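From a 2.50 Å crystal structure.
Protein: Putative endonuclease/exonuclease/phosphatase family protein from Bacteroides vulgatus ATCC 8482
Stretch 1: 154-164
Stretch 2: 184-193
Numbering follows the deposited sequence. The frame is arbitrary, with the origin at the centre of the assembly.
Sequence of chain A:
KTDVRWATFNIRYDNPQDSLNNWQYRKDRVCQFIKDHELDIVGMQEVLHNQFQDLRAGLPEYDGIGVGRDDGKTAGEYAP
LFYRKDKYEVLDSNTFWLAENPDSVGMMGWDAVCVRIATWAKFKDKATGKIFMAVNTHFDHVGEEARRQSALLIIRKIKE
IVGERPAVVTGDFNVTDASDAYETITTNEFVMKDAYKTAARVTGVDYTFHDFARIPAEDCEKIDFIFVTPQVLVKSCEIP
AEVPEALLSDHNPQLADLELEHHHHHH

Stretch 1 (154-164) IIRKIKEIVGE
Stretch 2, residues 184-193: TITTNEFVMK

Residues 154-161 are helical, in a helix that begins earlier in the chain. The stretch 184-193 follows a helix that also begins earlier in the chain; then an irregular loop, extended from Phe190 to Met192, lies against the side of the first helix, burying 371 Å² in all. Register is set by Ile155 and Phe190, whose CA atoms lie 7.2 Å apart, and these two residues cover the most surface. No hydrogen bond crosses between the stretches; the contact is one of apolar packing.

Ile155 (chi1 m, chi2 t) points its CA-to-CB bond sideways, yet its end reaches in. A branched side chain suits this place: Ile155 CG2 meets Phe190 CB at 3.5 Å, while Ile155 CD1 lies 3.5 Å from Asn188 CG and 4.3 Å from Ile185 CG2.

The CA-to-CB bond of Phe190 (phi/psi -92/104, chi1 t, chi2 -85°) points toward the helix, and its broad ring spans successive turns. Phe190 CZ lies 3.6 Å from Ile158 CG2, one turn on from Ile155, and Phe190 CD2 3.3 Å from CD of Lys159, whose aliphatic portion packs against the ring. Gly163 O approaches the ring edge, 3.9 Å from Phe190 CE2; Gly163 has left the helix with phi 62°, a value glycine tolerates easily. Asn188 OD1 accepts from Phe190 N (2.8 Å, 171°), bracing the loop.

The unbranched side chain of selenomethionine Met192 (chi1 m, chi2 -102°, chi3 -111°) places Met192 CE 3.8 Å from Ile158 CD1 and 4.0 Å from Ile155 CG1.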

# COMPACT_ATOMS: atom_id res chain seq x y z
N ILE A 154 -10.21 9.41 1.94
CA ILE A 154 -9.53 8.94 0.75
C ILE A 154 -10.45 9.01 -0.46
O ILE A 154 -10.06 9.49 -1.53
CB ILE A 154 -9.01 7.50 0.95
CG1 ILE A 154 -7.87 7.51 1.96
CG2 ILE A 154 -8.54 6.89 -0.39
CD1 ILE A 154 -7.43 6.14 2.44
N ILE A 155 -11.69 8.56 -0.29
CA ILE A 155 -12.64 8.61 -1.39
C ILE A 155 -12.80 10.04 -1.90
O ILE A 155 -12.75 10.28 -3.10
CB ILE A 155 -14.03 8.06 -0.98
CG1 ILE A 155 -13.94 6.56 -0.71
CG2 ILE A 155 -15.05 8.32 -2.09
CD1 ILE A 155 -15.27 5.88 -0.47
N ARG A 156 -12.96 10.99 -0.99
CA ARG A 156 -13.11 12.39 -1.39
C ARG A 156 -11.89 12.95 -2.12
O ARG A 156 -12.02 13.85 -2.94
CB ARG A 156 -13.40 13.27 -0.17
CG ARG A 156 -14.70 12.94 0.54
CD ARG A 156 -15.17 14.14 1.34
NE ARG A 156 -14.20 14.56 2.35
CZ ARG A 156 -14.03 13.96 3.52
NH1 ARG A 156 -14.77 12.91 3.85
NH2 ARG A 156 -13.12 14.42 4.38
N LYS A 157 -10.71 12.41 -1.82
CA LYS A 157 -9.48 12.86 -2.45
C LYS A 157 -9.32 12.24 -3.84
O LYS A 157 -8.74 12.84 -4.73
CB LYS A 157 -8.27 12.50 -1.59
CG LYS A 157 -8.36 13.03 -0.16
CD LYS A 157 -8.25 14.56 -0.09
CE LYS A 157 -6.84 15.03 -0.43
NZ LYS A 157 -6.65 16.48 -0.18
N ILE A 158 -9.85 11.02 -4.01
CA ILE A 158 -9.77 10.37 -5.30
C ILE A 158 -10.69 11.10 -6.27
O ILE A 158 -10.32 11.30 -7.43
CB ILE A 158 -10.19 8.89 -5.23
CG1 ILE A 158 -9.12 8.06 -4.54
CG2 ILE A 158 -10.44 8.35 -6.64
CD1 ILE A 158 -9.58 6.61 -4.21
N LYS A 159 -11.87 11.50 -5.80
CA LYS A 159 -12.80 12.20 -6.67
C LYS A 159 -12.32 13.62 -6.95
O LYS A 159 -12.62 14.19 -8.00
CB LYS A 159 -14.20 12.26 -6.04
CG LYS A 159 -14.80 10.90 -5.73
CD LYS A 159 -16.31 10.97 -5.54
CE LYS A 159 -16.71 11.81 -4.35
NZ LYS A 159 -18.20 11.77 -4.18
N GLU A 160 -11.56 14.18 -6.01
CA GLU A 160 -11.04 15.53 -6.15
C GLU A 160 -9.93 15.59 -7.19
O GLU A 160 -9.95 16.43 -8.08
CB GLU A 160 -10.51 16.02 -4.80
CG GLU A 160 -9.91 17.42 -4.82
CD GLU A 160 -9.19 17.76 -3.52
OE1 GLU A 160 -9.78 17.54 -2.44
OE2 GLU A 160 -8.04 18.27 -3.59
N ILE A 161 -8.96 14.68 -7.07
CA ILE A 161 -7.82 14.65 -7.96
C ILE A 161 -8.02 14.03 -9.33
O ILE A 161 -7.69 14.64 -10.35
CB ILE A 161 -6.62 13.92 -7.31
CG1 ILE A 161 -5.99 14.79 -6.23
CG2 ILE A 161 -5.57 13.59 -8.37
CD1 ILE A 161 -6.84 14.96 -4.99
N VAL A 162 -8.55 12.81 -9.37
CA VAL A 162 -8.72 12.15 -10.66
C VAL A 162 -10.17 11.94 -11.08
O VAL A 162 -10.45 11.39 -12.14
CB VAL A 162 -7.95 10.78 -10.66
CG1 VAL A 162 -8.84 9.66 -10.11
CG2 VAL A 162 -7.49 10.46 -12.06
N GLY A 163 -11.10 12.37 -10.23
CA GLY A 163 -12.51 12.22 -10.57
C GLY A 163 -12.97 10.79 -10.73
O GLY A 163 -12.86 9.99 -9.80
N GLU A 164 -13.48 10.46 -11.91
CA GLU A 164 -13.96 9.10 -12.19
C GLU A 164 -12.98 8.25 -13.00
O GLU A 164 -13.34 7.20 -13.52
CB GLU A 164 -15.30 9.18 -12.91
CG GLU A 164 -15.33 10.19 -14.04
CD GLU A 164 -16.64 10.16 -14.81
OE1 GLU A 164 -17.71 10.17 -14.15
OE2 GLU A 164 -16.59 10.15 -16.06
N THR A 184 -17.12 0.52 4.90
CA THR A 184 -17.35 1.90 4.48
C THR A 184 -16.75 2.20 3.09
O THR A 184 -17.30 2.99 2.34
CB THR A 184 -16.79 2.95 5.49
OG1 THR A 184 -15.40 3.18 5.24
CG2 THR A 184 -16.97 2.46 6.92
N ILE A 185 -15.62 1.57 2.75
CA ILE A 185 -15.04 1.82 1.43
C ILE A 185 -15.56 0.83 0.40
O ILE A 185 -15.38 1.03 -0.80
CB ILE A 185 -13.51 1.74 1.43
CG1 ILE A 185 -13.03 0.65 2.37
CG2 ILE A 185 -12.92 3.08 1.78
CD1 ILE A 185 -11.54 0.66 2.58
N THR A 186 -16.20 -0.23 0.87
CA THR A 186 -16.74 -1.26 0.01
C THR A 186 -18.21 -0.98 -0.32
O THR A 186 -18.68 -1.35 -1.39
CB THR A 186 -16.62 -2.64 0.71
OG1 THR A 186 -15.24 -3.03 0.72
CG2 THR A 186 -17.43 -3.71 -0.01
N THR A 187 -18.93 -0.32 0.59
CA THR A 187 -20.34 -0.05 0.37
C THR A 187 -20.68 1.43 0.29
O THR A 187 -21.75 1.87 0.73
CB THR A 187 -21.20 -0.70 1.48
OG1 THR A 187 -21.02 0.00 2.72
CG2 THR A 187 -20.80 -2.16 1.64
N ASN A 188 -19.77 2.20 -0.28
CA ASN A 188 -19.96 3.63 -0.43
C ASN A 188 -20.49 3.96 -1.83
O ASN A 188 -20.28 3.20 -2.78
CB ASN A 188 -18.63 4.34 -0.20
CG ASN A 188 -18.75 5.85 -0.24
OD1 ASN A 188 -18.75 6.46 -1.31
ND2 ASN A 188 -18.86 6.46 0.94
N GLU A 189 -21.20 5.08 -1.93
CA GLU A 189 -21.77 5.53 -3.20
C GLU A 189 -20.69 5.53 -4.29
O GLU A 189 -20.97 5.30 -5.46
CB GLU A 189 -22.36 6.93 -2.99
CG GLU A 189 -23.10 7.50 -4.16
CD GLU A 189 -23.90 8.73 -3.76
OE1 GLU A 189 -23.31 9.67 -3.18
OE2 GLU A 189 -25.12 8.75 -4.02
N PHE A 190 -19.45 5.80 -3.89
CA PHE A 190 -18.31 5.78 -4.80
C PHE A 190 -17.80 4.34 -4.64
O PHE A 190 -17.18 4.00 -3.63
CB PHE A 190 -17.25 6.80 -4.36
CG PHE A 190 -16.04 6.86 -5.25
CD1 PHE A 190 -14.97 5.99 -5.06
CD2 PHE A 190 -15.96 7.79 -6.29
CE1 PHE A 190 -13.84 6.04 -5.88
CE2 PHE A 190 -14.83 7.85 -7.13
CZ PHE A 190 -13.77 6.98 -6.93
N VAL A 191 -18.10 3.51 -5.64
CA VAL A 191 -17.74 2.09 -5.64
C VAL A 191 -16.25 1.81 -5.66
O VAL A 191 -15.49 2.41 -6.43
CB VAL A 191 -18.39 1.34 -6.83
CG1 VAL A 191 -18.01 -0.14 -6.79
CG2 VAL A 191 -19.91 1.49 -6.78
N MSE A 192 -15.85 0.87 -4.81
CA MSE A 192 -14.46 0.43 -4.67
C MSE A 192 -14.52 -1.07 -4.49
O MSE A 192 -15.11 -1.57 -3.53
CB MSE A 192 -13.83 1.08 -3.45
CG MSE A 192 -13.66 2.57 -3.58
SE MSE A 192 -11.84 3.05 -4.01
CE MSE A 192 -11.41 3.89 -2.33
N LYS A 193 -13.93 -1.80 -5.42
CA LYS A 193 -13.93 -3.26 -5.36
C LYS A 193 -12.70 -3.78 -4.63
O LYS A 193 -11.63 -3.17 -4.65
CB LYS A 193 -13.96 -3.83 -6.78
CG LYS A 193 -15.06 -3.29 -7.67
CD LYS A 193 -16.44 -3.83 -7.31
CE LYS A 193 -17.48 -3.40 -8.35
NZ LYS A 193 -18.82 -4.02 -8.18